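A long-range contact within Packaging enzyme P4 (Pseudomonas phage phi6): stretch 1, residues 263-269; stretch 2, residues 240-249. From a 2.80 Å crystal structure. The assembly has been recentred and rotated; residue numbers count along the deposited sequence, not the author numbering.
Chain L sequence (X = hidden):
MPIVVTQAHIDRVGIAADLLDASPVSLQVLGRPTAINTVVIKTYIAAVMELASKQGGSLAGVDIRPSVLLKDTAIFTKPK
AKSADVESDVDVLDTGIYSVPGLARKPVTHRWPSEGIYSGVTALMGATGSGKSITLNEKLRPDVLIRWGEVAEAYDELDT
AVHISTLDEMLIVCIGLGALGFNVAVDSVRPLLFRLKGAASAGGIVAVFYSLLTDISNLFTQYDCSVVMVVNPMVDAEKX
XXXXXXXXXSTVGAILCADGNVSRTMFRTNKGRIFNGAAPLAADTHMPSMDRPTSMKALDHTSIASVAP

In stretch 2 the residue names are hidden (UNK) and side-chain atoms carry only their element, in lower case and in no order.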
ATOM      1  N   SER L 263     -30.231  17.254 -11.829  1.00 41.11           N
ATOM      2  CA  SER L 263     -30.504  17.361 -10.409  1.00 42.13           C
ATOM      3  C   SER L 263     -29.952  18.679  -9.826  1.00 46.14           C
ATOM      4  O   SER L 263     -30.641  19.323  -9.025  1.00 47.03           O
ATOM      5  CB  SER L 263     -29.882  16.159  -9.698  1.00 45.70           C
ATOM      6  OG  SER L 263     -30.210  16.079  -8.323  1.00 59.71           O
ATOM      7  N   ARG L 264     -28.710  19.068 -10.214  1.00 41.22           N
ATOM      8  CA  ARG L 264     -28.029  20.282  -9.742  1.00 40.99           C
ATOM      9  C   ARG L 264     -27.089  20.902 -10.792  1.00 44.29           C
ATOM     10  O   ARG L 264     -26.482  20.176 -11.582  1.00 42.74           O
ATOM     11  CB  ARG L 264     -27.217  19.992  -8.473  1.00 41.08           C
ATOM     12  CG  ARG L 264     -28.047  20.032  -7.199  1.00 60.79           C
ATOM     13  CD  ARG L 264     -27.286  19.493  -6.007  1.00 73.99           C
ATOM     14  NE  ARG L 264     -26.511  20.546  -5.354  1.00 86.37           N
ATOM     15  CZ  ARG L 264     -25.795  20.374  -4.249  1.00101.46           C
ATOM     16  NH1 ARG L 264     -25.742  19.184  -3.662  1.00 82.78           N
ATOM     17  NH2 ARG L 264     -25.125  21.390  -3.721  1.00 92.10           N
ATOM     18  N   THR L 265     -26.967  22.256 -10.789  1.00 41.07           N
ATOM     19  CA  THR L 265     -26.043  22.993 -11.656  1.00 38.99           C
ATOM     20  C   THR L 265     -25.342  24.127 -10.930  1.00 41.63           C
ATOM     21  O   THR L 265     -25.832  24.651  -9.930  1.00 42.88           O
ATOM     22  CB  THR L 265     -26.680  23.543 -12.925  1.00 44.58           C
ATOM     23  OG1 THR L 265     -27.757  24.439 -12.628  1.00 45.42           O
ATOM     24  CG2 THR L 265     -27.023  22.467 -13.934  1.00 42.88           C
ATOM     25  N   MET L 266     -24.188  24.500 -11.464  1.00 36.85           N
ATOM     26  CA  MET L 266     -23.350  25.593 -11.006  1.00 37.51           C
ATOM     27  C   MET L 266     -22.605  26.124 -12.206  1.00 42.77           C
ATOM     28  O   MET L 266     -21.940  25.347 -12.904  1.00 42.71           O
ATOM     29  CB  MET L 266     -22.379  25.106  -9.916  1.00 38.61           C
ATOM     30  CG  MET L 266     -21.541  26.185  -9.267  1.00 41.70           C
ATOM     31  SD  MET L 266     -20.274  26.935 -10.301  1.00 45.00           S
ATOM     32  CE  MET L 266     -19.280  25.513 -10.719  1.00 39.30           C
ATOM     33  N   PHE L 267     -22.687  27.444 -12.428  1.00 39.24           N
ATOM     34  CA  PHE L 267     -21.997  28.121 -13.520  1.00 38.61           C
ATOM     35  C   PHE L 267     -21.505  29.476 -13.061  1.00 40.86           C
ATOM     36  O   PHE L 267     -22.262  30.260 -12.473  1.00 40.01           O
ATOM     37  CB  PHE L 267     -22.887  28.253 -14.778  1.00 41.48           C
ATOM     38  CG  PHE L 267     -23.408  26.941 -15.328  1.00 42.81           C
ATOM     39  CD1 PHE L 267     -22.552  26.041 -15.963  1.00 43.86           C
ATOM     40  CD2 PHE L 267     -24.757  26.607 -15.223  1.00 46.03           C
ATOM     41  CE1 PHE L 267     -23.037  24.830 -16.482  1.00 43.17           C
ATOM     42  CE2 PHE L 267     -25.241  25.395 -15.749  1.00 46.92           C
ATOM     43  CZ  PHE L 267     -24.377  24.518 -16.373  1.00 42.47           C
ATOM     44  N   ARG L 268     -20.214  29.726 -13.314  1.00 37.29           N
ATOM     45  CA  ARG L 268     -19.506  30.975 -13.016  1.00 38.16           C
ATOM     46  C   ARG L 268     -19.618  31.854 -14.249  1.00 46.94           C
ATOM     47  O   ARG L 268     -18.860  31.678 -15.206  1.00 47.26           O
ATOM     48  CB  ARG L 268     -18.037  30.701 -12.648  1.00 35.06           C
ATOM     49  CG  ARG L 268     -17.869  29.808 -11.429  1.00 34.32           C
ATOM     50  CD  ARG L 268     -16.425  29.497 -11.133  1.00 41.99           C
ATOM     51  NE  ARG L 268     -16.324  28.319 -10.270  1.00 59.48           N
ATOM     52  CZ  ARG L 268     -16.235  28.344  -8.942  1.00 69.76           C
ATOM     53  NH1 ARG L 268     -16.182  29.502  -8.294  1.00 58.51           N
ATOM     54  NH2 ARG L 268     -16.164  27.214  -8.257  1.00 54.00           N
ATOM     55  N   THR L 269     -20.628  32.746 -14.255  1.00 46.15           N
ATOM     56  CA  THR L 269     -20.946  33.619 -15.383  1.00 48.03           C
ATOM     57  C   THR L 269     -20.443  35.042 -15.190  1.00 53.51           C
ATOM     58  O   THR L 269     -19.902  35.368 -14.136  1.00 53.32           O
ATOM     59  CB  THR L 269     -22.475  33.658 -15.602  1.00 61.94           C
ATOM     60  OG1 THR L 269     -23.102  34.358 -14.519  1.00 67.17           O
ATOM     61  CG2 THR L 269     -23.088  32.276 -15.794  1.00 55.75           C
ATOM     62  N   UNK L 240     -21.889  10.655  -3.551  1.00 57.85           N
ATOM     63  CA  UNK L 240     -21.941  11.428  -4.797  1.00 55.61           C
ATOM     64  C   UNK L 240     -22.224  12.937  -4.531  1.00 56.94           C
ATOM     65  O   UNK L 240     -21.630  13.788  -5.200  1.00 54.67           O
ATOM     66  c   UNK L 240     -21.764  10.608  -8.124  1.00 63.87           C
ATOM     67  c   UNK L 240     -22.747  11.372  -7.245  1.00 57.93           C
ATOM     68  c   UNK L 240     -24.402  10.854  -5.360  1.00 61.92           C
ATOM     69  c   UNK L 240     -22.936  10.802  -5.818  1.00 58.96           C
ATOM     70  N   UNK L 241     -23.113  13.249  -3.560  1.00 53.58           N
ATOM     71  CA  UNK L 241     -23.459  14.611  -3.152  1.00 52.96           C
ATOM     72  C   UNK L 241     -22.218  15.344  -2.644  1.00 52.11           C
ATOM     73  O   UNK L 241     -21.999  16.490  -3.037  1.00 49.74           O
ATOM     74  o   UNK L 241     -27.473  15.844  -3.978  1.00 79.79           O
ATOM     75  c   UNK L 241     -26.602  15.862  -3.082  1.00 88.78           C
ATOM     76  c   UNK L 241     -24.565  14.602  -2.083  1.00 56.67           C
ATOM     77  o   UNK L 241     -26.292  16.895  -2.445  1.00 89.07           O
ATOM     78  c   UNK L 241     -25.963  14.542  -2.685  1.00 68.18           C
ATOM     79  N   UNK L 242     -21.400  14.675  -1.797  1.00 47.54           N
ATOM     80  CA  UNK L 242     -20.160  15.233  -1.259  1.00 45.27           C
ATOM     81  C   UNK L 242     -19.187  15.515  -2.400  1.00 42.65           C
ATOM     82  O   UNK L 242     -18.679  16.617  -2.469  1.00 41.46           O
ATOM     83  c   UNK L 242     -15.634  15.496   1.206  1.00 53.55           C
ATOM     84  c   UNK L 242     -18.164  14.702   0.287  1.00 48.71           C
ATOM     85  c   UNK L 242     -18.031  15.564   1.375  1.00 51.25           C
ATOM     86  c   UNK L 242     -16.999  14.230  -0.317  1.00 47.79           C
ATOM     87  c   UNK L 242     -15.740  14.634   0.127  1.00 47.97           C
ATOM     88  o   UNK L 242     -14.392  15.879   1.656  1.00 52.54           O
ATOM     89  c   UNK L 242     -16.774  15.965   1.833  1.00 49.71           C
ATOM     90  c   UNK L 242     -19.532  14.280  -0.215  1.00 47.56           C
ATOM     91  N   UNK L 243     -18.948  14.538  -3.295  1.00 36.73           N
ATOM     92  CA  UNK L 243     -18.029  14.641  -4.437  1.00 34.26           C
ATOM     93  C   UNK L 243     -18.479  15.774  -5.379  1.00 37.33           C
ATOM     94  O   UNK L 243     -17.639  16.545  -5.832  1.00 35.52           O
ATOM     95  c   UNK L 243     -17.860  13.285  -5.183  1.00 37.43           C
ATOM     96  c   UNK L 243     -16.987  13.426  -6.441  1.00 36.23           C
ATOM     97  c   UNK L 243     -17.266  12.227  -4.258  1.00 37.36           C
ATOM     98  N   UNK L 244     -19.780  15.916  -5.624  1.00 34.21           N
ATOM     99  CA  UNK L 244     -20.254  16.984  -6.496  1.00 33.56           C
ATOM    100  C   UNK L 244     -19.907  18.357  -5.890  1.00 38.72           C
ATOM    101  O   UNK L 244     -19.326  19.203  -6.588  1.00 38.67           O
ATOM    102  c   UNK L 244     -22.031  17.772  -9.115  1.00 37.44           C
ATOM    103  c   UNK L 244     -21.767  16.849  -6.786  1.00 35.43           C
ATOM    104  c   UNK L 244     -23.405  19.982  -8.185  1.00 41.13           C
ATOM    105  c   UNK L 244     -22.270  17.891  -7.751  1.00 35.84           C
ATOM    106  c   UNK L 244     -22.479  18.748 -10.007  1.00 38.74           C
ATOM    107  c   UNK L 244     -23.155  19.855  -9.535  1.00 39.03           C
ATOM    108  c   UNK L 244     -22.953  19.010  -7.294  1.00 37.85           C
ATOM    109  N   UNK L 245     -20.216  18.531  -4.602  1.00 35.44           N
ATOM    110  CA  UNK L 245     -19.932  19.754  -3.857  1.00 35.88           C
ATOM    111  C   UNK L 245     -18.473  20.144  -3.950  1.00 39.29           C
ATOM    112  O   UNK L 245     -18.132  21.331  -4.066  1.00 40.33           O
ATOM    113  N   UNK L 246     -17.620  19.124  -3.984  1.00 33.93           N
ATOM    114  CA  UNK L 246     -16.188  19.285  -4.078  1.00 33.02           C
ATOM    115  C   UNK L 246     -15.782  19.649  -5.499  1.00 35.51           C
ATOM    116  O   UNK L 246     -14.877  20.454  -5.675  1.00 34.73           O
ATOM    117  c   UNK L 246     -15.724  17.609  -2.140  1.00 62.36           C
ATOM    118  c   UNK L 246     -15.259  18.609  -1.110  1.00 76.28           C
ATOM    119  c   UNK L 246     -15.478  18.007  -3.615  1.00 34.47           C
ATOM    120  n   UNK L 246     -16.036  18.796  -0.050  1.00 69.65           N
ATOM    121  o   UNK L 246     -14.196  19.208  -1.253  1.00 69.65           O
ATOM    122  N   UNK L 247     -16.452  19.070  -6.516  1.00 32.37           N
ATOM    123  CA  UNK L 247     -16.178  19.306  -7.941  1.00 30.65           C
ATOM    124  C   UNK L 247     -16.617  20.727  -8.313  1.00 34.85           C
ATOM    125  O   UNK L 247     -15.926  21.409  -9.084  1.00 35.39           O
ATOM    126  c   UNK L 247     -16.827  18.223  -8.844  1.00 34.06           C
ATOM    127  c   UNK L 247     -16.799  18.637 -10.313  1.00 33.58           C
ATOM    128  c   UNK L 247     -16.131  16.868  -8.663  1.00 32.93           C
ATOM    129  N   UNK L 248     -17.730  21.190  -7.729  1.00 30.41           N
ATOM    130  CA  UNK L 248     -18.247  22.543  -7.936  1.00 29.94           C
ATOM    131  C   UNK L 248     -17.176  23.605  -7.604  1.00 35.18           C
ATOM    132  O   UNK L 248     -17.078  24.612  -8.297  1.00 37.28           O
ATOM    133  c   UNK L 248     -19.467  22.739  -7.042  1.00 32.85           C
ATOM    134  s   UNK L 248     -21.994  22.649  -6.383  1.00 40.70           S
ATOM    135  c   UNK L 248     -20.796  22.676  -7.739  1.00 35.55           C
ATOM    136  c   UNK L 248     -23.425  23.335  -7.155  1.00 39.25           C
ATOM    137  N   UNK L 249     -16.367  23.359  -6.557  1.00 31.51           N
ATOM    138  CA  UNK L 249     -15.278  24.217  -6.068  1.00 31.31           C
ATOM    139  C   UNK L 249     -13.992  24.080  -6.923  1.00 36.83           C
ATOM    140  O   UNK L 249     -13.026  24.818  -6.700  1.00 37.31           O
ATOM    141  c   UNK L 249     -14.974  23.870  -4.617  1.00 31.49           C
TER

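Position 240 carries four side-chain carbons, forked at the first, with one arm two carbons long; that pattern is isoleucine. Ile 240 lies out of reach of the strand, and its carbonyl O accepts the backbone N of position 244 at 2.9 Å.

Position 241 has three carbons in a row, the third bearing two oxygens. One oxygen lies 2.7 Å from Arg 264 NH1, near the guanidinium plane. A carboxylate on a two-carbon tether is glutamate, and the pair Glu 241 OE1 to Arg 264 NH1 is a salt bridge. Its CA-to-CB bond points sideways, but the end of the side chain comes nearer.

Position 242 shows one carbon, then a six-carbon ring bearing an oxygen: tyrosine. Tyr 242 points away from the strand, and its hydroxyl is hydrogen-bonded elsewhere in the structure.

Position 243 has one carbon carrying two more, hence valine. Val 243 is buried but out of reach of stretch 1.

Position 244 has one carbon and a six-carbon ring without a heteroatom, which identifies phenylalanine. Phe 244 points toward the strand; its CE2 is 3.8 Å from Arg 264 CB and also lies over one face of that arginine's guanidinium.

Position 245 has no side-chain atoms, so it is glycine. An ideal CB on Gly 245 would lie 5.3 Å from Arg 264 NH2, so the strand leaves room there.

Position 246 has three carbons, the third carrying one oxygen and one nitrogen: an amide, glutamine. Gln 246 does not reach stretch 1.

Position 247 repeats the three-carbon fork and is valine; Val 247 points sideways and makes no contact with the strand.

Position 248 is an unbranched run of two carbons, a sulfur and a terminal carbon. That last carbon is 3.4 Å from Met 266 CB and 3.9 Å from Thr 265 O. The thioether identifies methionine. The end of Met 248 comes nearer the strand than its sideways CB suggests.

Position 249 has a single carbon and is alanine. The CB of Ala 249 points away, while its CA lies 3.8 Å from Arg 268 NH2.

Helix and strand run nearly parallel, 12° apart with axes 10.0 Å at closest approach, and bury 419 Å². Arg 264 joins a charged contact with Glu 241 to packing on Phe 244. Farther along, Met 248 packs against Met 266, and its carbonyl O accepts a hydrogen bond from Arg 268 NH2 (2.8 Å, 131°).

Stretch 2, residues 240-249: IEYVFGQVMA
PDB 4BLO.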